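Local coordinates for protein probable arabinosyltransferase B (Mycobacterium tuberculosis H37Rv, PDB 7BVF) that transfers arabinose units in the membrane, polymerising arabinose into the arabinan of arabinogalactan in the mycobacterial cell wall, at residues A[59-64]-A[1072-1077]; A[100-105]-A[1040-1045]. All coordinates share one frame; numbering follows the deposited sequence.

Interaction 1: residues A[59-64]-A[1072-1077]; sequences PQRGQL and DAPPAQ
R61 lies obliquely across Q1077, its methylene CD 3.3 Å from NE2 of the Q1077 amide. The terminal NH1 of R61 faces the same NE2 at 3.5 Å; as modelled this pairs two donors, so it is a van der Waals approach rather than a bond, and at about 3 Å resolution the N and O ends of a glutamine amide are hard to tell apart. The guanidinium and amide planes are inclined at 40°, so the two groups do not stack. At its other end the guanidinium turns its edge to proline: P1074 CG lies in its plane, 3.7 Å from R61 NH2. The carbonyl O of P1075 is also near that plane but farther off, 4.2 Å from R61 NH1, where any attraction would be weak.

Q60 makes the second half of the contact. Its NE2 approaches the methyl CB of A1076 at 3.6 Å, and the Q60 and Q1077 side chains slide past each other in opposite directions. In Q60 a bend at chi2 (-59°) folds CD back, and the amide beyond it lies against A1076, whereas Q1077 runs on extended beyond CG (chi2 163°), which carries its CD out to R61.

Farther out, residues 1072-1077 are also tied at A1073, whose carbonyl O accepts a hydrogen bond from T68 OG1 and whose side chain touches S66. L64, at the end of 59-64, packs on L192, P197 and L200. This is a surface contact between two irregular loops, joining the concanavalin-like region to the EmbC C-terminal region. Residues 59-64 come after strand 49-56; the loop holding 1072-1077 leads into strand 1080-1084, which lies antiparallel to 49-56 at the margin of a four-stranded sheet.

Interaction 2: residues A[100-105]-A[1040-1045]; sequences GTAPKQ and TDLLLR
The carbonyl O of L1042 receives the ring of P103, with CG at 3.2 Å and CD at 3.5 Å. Both partners are carbons, so the oxygen rests against CG and CD of the ring by van der Waals contact. A polar approach lies at the far end of the segments, where NH1 of R1045 comes within 3.3 Å of the Q105 carbonyl O, obliquely to the guanidinium plane.

Around P103 the packing is aliphatic. A102 points its methyl CB at CD2 of L1042, 3.7 Å away, while P103 CG also reaches the CB of L1043 at 4.2 Å. The small alanine and the compact proline ring thus bring the loop backbone in against the short helical turn 1040-1043.

R1045 gets to Q105 because its CG and CD continue the chain outward, CG anti to the backbone N (chi1 -167°), before a bend at chi3 (-87°) turns NE. The Q105 side chain crosses it at roughly a right angle, with CG 4.1 Å from R1045 NH1 and the amide and guanidinium planes 57° apart.

Several neighbours frame the contact. F189 backs P103, Q112 touches L1042, and Y813 makes a cation-pi contact with R1045, giving that charge an aromatic partner as well.

The chemistry divides in two: a buried centre of alanine, proline and leucine, where the contacts are van der Waals, and the exposed side at Q105, where the arginine charge probably adds attraction to a backbone carbonyl. Together they join the concanavalin-like region to the C-terminal domain mainly through apolar packing.

In the fold
Interactions 1 and 2 both set the concanavalin-like region near the start of the chain against the C-terminal domain. Their centres are about 17 Å apart and their nearest atoms about 7 Å, without touching. Along the chain interaction 2 is nested inside the loop closed by interaction 1. Residues 1040-1045 lead into strand 1046-1053, which pairs with 1063-1067 in a mixed sheet; the chain then crosses through 1072-1077 to strand 1080-1084, which joins the sheet of 49-56. The end of the C-terminal domain is thus held to the N-terminal region by strand pairing, by an exposed loop contact and by a buried one; none of their residues belongs to the ethambutol or lipid pockets.

Interaction 1: residues A[59-64]-A[1072-1077]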
loop_
_atom_site.group_PDB
_atom_site.type_symbol
_atom_site.label_atom_id
_atom_site.label_comp_id
_atom_site.label_asym_id
_atom_site.label_seq_id
_atom_site.Cartn_x
_atom_site.Cartn_y
_atom_site.Cartn_z
ATOM N N PRO A 59 -13.903 -3.471 52.089
ATOM C CA PRO A 59 -15.262 -3.097 52.489
ATOM C C PRO A 59 -16.222 -1.994 51.997
ATOM O O PRO A 59 -17.103 -2.447 51.274
ATOM C CB PRO A 59 -15.073 -3.337 53.966
ATOM C CG PRO A 59 -14.534 -4.735 53.913
ATOM C CD PRO A 59 -13.695 -4.776 52.657
ATOM N N GLN A 60 -16.126 -0.735 52.463
ATOM C CA GLN A 60 -16.911 0.515 52.135
ATOM C C GLN A 60 -17.889 0.867 53.259
ATOM O O GLN A 60 -17.651 1.849 53.958
ATOM C CB GLN A 60 -17.738 0.608 50.847
ATOM C CG GLN A 60 -16.997 0.508 49.534
ATOM C CD GLN A 60 -15.985 1.597 49.452
ATOM O OE1 GLN A 60 -15.707 2.236 50.430
ATOM N NE2 GLN A 60 -15.403 1.798 48.301
ATOM N N ARG A 61 -19.035 0.200 53.301
ATOM C CA ARG A 61 -20.039 0.353 54.343
ATOM C C ARG A 61 -19.966 -0.750 55.386
ATOM O O ARG A 61 -20.877 -0.869 56.211
ATOM C CB ARG A 61 -21.438 0.394 53.725
ATOM C CG ARG A 61 -21.909 1.786 53.326
ATOM C CD ARG A 61 -21.408 2.172 51.944
ATOM N NE ARG A 61 -21.959 1.314 50.900
ATOM C CZ ARG A 61 -21.580 1.350 49.625
ATOM N NH1 ARG A 61 -20.647 2.206 49.232
ATOM N NH2 ARG A 61 -22.136 0.532 48.742
ATOM N N GLY A 62 -18.905 -1.550 55.372
ATOM C CA GLY A 62 -18.814 -2.695 56.253
ATOM C C GLY A 62 -19.870 -3.732 55.940
ATOM O O GLY A 62 -20.565 -4.207 56.842
ATOM N N GLN A 63 -20.012 -4.085 54.661
ATOM C CA GLN A 63 -21.027 -5.047 54.261
ATOM C C GLN A 63 -20.539 -6.090 53.266
ATOM O O GLN A 63 -21.334 -6.951 52.875
ATOM C CB GLN A 63 -22.249 -4.324 53.676
ATOM C CG GLN A 63 -23.194 -3.792 54.733
ATOM C CD GLN A 63 -23.576 -4.847 55.752
ATOM O OE1 GLN A 63 -23.464 -4.630 56.958
ATOM N NE2 GLN A 63 -24.036 -5.996 55.271
ATOM N N LEU A 64 -19.281 -6.035 52.833
ATOM C CA LEU A 64 -18.655 -7.107 52.058
ATOM C C LEU A 64 -19.423 -7.397 50.767
ATOM O O LEU A 64 -19.833 -8.525 50.494
ATOM C CB LEU A 64 -18.516 -8.373 52.906
ATOM C CG LEU A 64 -17.292 -9.222 52.596
ATOM C CD1 LEU A 64 -16.040 -8.467 52.986
ATOM C CD2 LEU A 64 -17.373 -10.546 53.326
ATOM N N ASP A 1072 -24.235 -7.057 39.812
ATOM C CA ASP A 1072 -24.948 -5.947 40.439
ATOM C C ASP A 1072 -24.053 -5.360 41.523
ATOM O O ASP A 1072 -23.973 -5.887 42.634
ATOM C CB ASP A 1072 -26.279 -6.417 41.010
ATOM C CG ASP A 1072 -27.214 -5.267 41.326
ATOM O OD1 ASP A 1072 -28.204 -5.086 40.586
ATOM O OD2 ASP A 1072 -26.962 -4.545 42.313
ATOM N N ALA A 1073 -23.379 -4.261 41.202
ATOM C CA ALA A 1073 -22.430 -3.642 42.116
ATOM C C ALA A 1073 -22.578 -2.126 42.086
ATOM O O ALA A 1073 -22.466 -1.514 41.018
ATOM C CB ALA A 1073 -21.003 -4.047 41.753
ATOM N N PRO A 1074 -22.825 -1.488 43.224
ATOM C CA PRO A 1074 -22.994 -0.035 43.241
ATOM C C PRO A 1074 -21.653 0.664 43.139
ATOM O O PRO A 1074 -20.615 0.067 43.450
ATOM C CB PRO A 1074 -23.652 0.220 44.602
ATOM C CG PRO A 1074 -23.129 -0.873 45.457
ATOM C CD PRO A 1074 -22.958 -2.076 44.566
ATOM N N PRO A 1075 -21.626 1.922 42.704
ATOM C CA PRO A 1075 -20.355 2.652 42.644
ATOM C C PRO A 1075 -19.743 2.817 44.027
ATOM O O PRO A 1075 -20.362 2.548 45.058
ATOM C CB PRO A 1075 -20.742 4.001 42.028
ATOM C CG PRO A 1075 -22.209 4.110 42.217
ATOM C CD PRO A 1075 -22.736 2.714 42.156
ATOM N N ALA A 1076 -18.498 3.277 44.037
ATOM C CA ALA A 1076 -17.694 3.345 45.246
ATOM C C ALA A 1076 -17.558 4.776 45.751
ATOM O O ALA A 1076 -17.747 5.746 45.015
ATOM C CB ALA A 1076 -16.307 2.754 44.994
ATOM N N GLN A 1077 -17.230 4.891 47.035
ATOM C CA GLN A 1077 -16.835 6.155 47.637
ATOM C C GLN A 1077 -15.324 6.300 47.526
ATOM O O GLN A 1077 -14.583 5.328 47.693
ATOM C CB GLN A 1077 -17.275 6.213 49.097
ATOM C CG GLN A 1077 -18.709 5.781 49.313
ATOM C CD GLN A 1077 -19.003 5.442 50.758
ATOM O OE1 GLN A 1077 -18.113 5.464 51.606
ATOM N NE2 GLN A 1077 -20.260 5.130 51.045
#

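Interaction 2: residues A[100-105]-A[1040-1045]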
loop_
_atom_site.group_PDB
_atom_site.type_symbol
_atom_site.label_atom_id
_atom_site.label_comp_id
_atom_site.label_asym_id
_atom_site.label_seq_id
_atom_site.Cartn_x
_atom_site.Cartn_y
_atom_site.Cartn_z
ATOM N N GLY A 100 -11.383 -10.313 43.797
ATOM C CA GLY A 100 -11.074 -10.081 42.404
ATOM C C GLY A 100 -10.973 -8.595 42.123
ATOM O O GLY A 100 -11.217 -7.759 42.992
ATOM N N THR A 101 -10.599 -8.295 40.897
ATOM C CA THR A 101 -10.476 -6.923 40.437
ATOM C C THR A 101 -11.402 -6.606 39.275
ATOM O O THR A 101 -11.917 -5.486 39.193
ATOM C CB THR A 101 -9.015 -6.646 40.055
ATOM O OG1 THR A 101 -8.246 -6.419 41.241
ATOM C CG2 THR A 101 -8.899 -5.470 39.172
ATOM N N ALA A 102 -11.658 -7.572 38.408
ATOM C CA ALA A 102 -12.678 -7.548 37.379
ATOM C C ALA A 102 -13.653 -8.686 37.647
ATOM O O ALA A 102 -13.341 -9.602 38.415
ATOM C CB ALA A 102 -12.046 -7.704 35.989
ATOM N N PRO A 103 -14.847 -8.661 37.054
ATOM C CA PRO A 103 -15.767 -9.786 37.253
ATOM C C PRO A 103 -15.206 -11.050 36.629
ATOM O O PRO A 103 -14.548 -11.011 35.587
ATOM C CB PRO A 103 -17.053 -9.328 36.558
ATOM C CG PRO A 103 -16.629 -8.291 35.618
ATOM C CD PRO A 103 -15.462 -7.601 36.238
ATOM N N LYS A 104 -15.466 -12.181 37.287
ATOM C CA LYS A 104 -14.828 -13.434 36.897
ATOM C C LYS A 104 -15.183 -13.837 35.472
ATOM O O LYS A 104 -14.389 -14.504 34.802
ATOM C CB LYS A 104 -15.221 -14.539 37.876
ATOM C CG LYS A 104 -14.403 -15.808 37.742
ATOM C CD LYS A 104 -12.919 -15.504 37.662
ATOM C CE LYS A 104 -12.109 -16.771 37.478
ATOM N NZ LYS A 104 -10.664 -16.485 37.284
ATOM N N GLN A 105 -16.357 -13.436 34.989
ATOM C CA GLN A 105 -16.831 -13.814 33.667
ATOM C C GLN A 105 -16.646 -12.709 32.632
ATOM O O GLN A 105 -17.354 -12.693 31.622
ATOM C CB GLN A 105 -18.300 -14.235 33.739
ATOM C CG GLN A 105 -19.241 -13.143 34.217
ATOM C CD GLN A 105 -19.403 -13.131 35.723
ATOM O OE1 GLN A 105 -18.614 -13.734 36.446
ATOM N NE2 GLN A 105 -20.427 -12.440 36.203
ATOM N N THR A 1040 -15.219 -0.900 28.958
ATOM C CA THR A 1040 -16.514 -1.492 28.656
ATOM C C THR A 1040 -16.420 -2.938 28.193
ATOM O O THR A 1040 -17.457 -3.597 28.085
ATOM C CB THR A 1040 -17.226 -0.670 27.586
ATOM O OG1 THR A 1040 -16.509 -0.771 26.354
ATOM C CG2 THR A 1040 -17.294 0.784 27.998
ATOM N N ASP A 1041 -15.223 -3.447 27.913
ATOM C CA ASP A 1041 -15.095 -4.841 27.515
ATOM C C ASP A 1041 -15.026 -5.786 28.704
ATOM O O ASP A 1041 -15.279 -6.982 28.538
ATOM C CB ASP A 1041 -13.858 -5.036 26.639
ATOM C CG ASP A 1041 -14.091 -4.610 25.202
ATOM O OD1 ASP A 1041 -13.144 -4.701 24.393
ATOM O OD2 ASP A 1041 -15.218 -4.185 24.879
ATOM N N LEU A 1042 -14.703 -5.281 29.894
ATOM C CA LEU A 1042 -14.526 -6.142 31.052
ATOM C C LEU A 1042 -15.760 -6.257 31.933
ATOM O O LEU A 1042 -15.828 -7.187 32.741
ATOM C CB LEU A 1042 -13.358 -5.651 31.911
ATOM C CG LEU A 1042 -12.003 -6.310 31.664
ATOM C CD1 LEU A 1042 -11.401 -5.803 30.372
ATOM C CD2 LEU A 1042 -11.063 -6.064 32.830
ATOM N N LEU A 1043 -16.736 -5.347 31.820
ATOM C CA LEU A 1043 -17.877 -5.449 32.722
ATOM C C LEU A 1043 -19.223 -5.094 32.090
ATOM O O LEU A 1043 -20.173 -4.812 32.829
ATOM C CB LEU A 1043 -17.656 -4.575 33.970
ATOM C CG LEU A 1043 -17.780 -3.048 33.932
ATOM C CD1 LEU A 1043 -17.912 -2.488 35.335
ATOM C CD2 LEU A 1043 -16.606 -2.417 33.244
ATOM N N LEU A 1044 -19.365 -5.108 30.762
ATOM C CA LEU A 1044 -20.597 -4.549 30.216
ATOM C C LEU A 1044 -21.370 -5.442 29.245
ATOM O O LEU A 1044 -22.602 -5.380 29.228
ATOM C CB LEU A 1044 -20.296 -3.200 29.570
ATOM C CG LEU A 1044 -20.217 -2.088 30.619
ATOM C CD1 LEU A 1044 -19.996 -0.739 29.986
ATOM C CD2 LEU A 1044 -21.459 -2.072 31.479
ATOM N N ARG A 1045 -20.700 -6.246 28.417
ATOM C CA ARG A 1045 -21.367 -7.302 27.643
ATOM C C ARG A 1045 -22.456 -6.741 26.717
ATOM O O ARG A 1045 -23.652 -6.927 26.929
ATOM C CB ARG A 1045 -21.939 -8.366 28.586
ATOM C CG ARG A 1045 -22.370 -9.643 27.903
ATOM C CD ARG A 1045 -22.632 -10.744 28.912
ATOM N NE ARG A 1045 -21.420 -11.485 29.243
ATOM C CZ ARG A 1045 -21.403 -12.606 29.955
ATOM N NH1 ARG A 1045 -20.255 -13.215 30.211
ATOM N NH2 ARG A 1045 -22.534 -13.113 30.418
#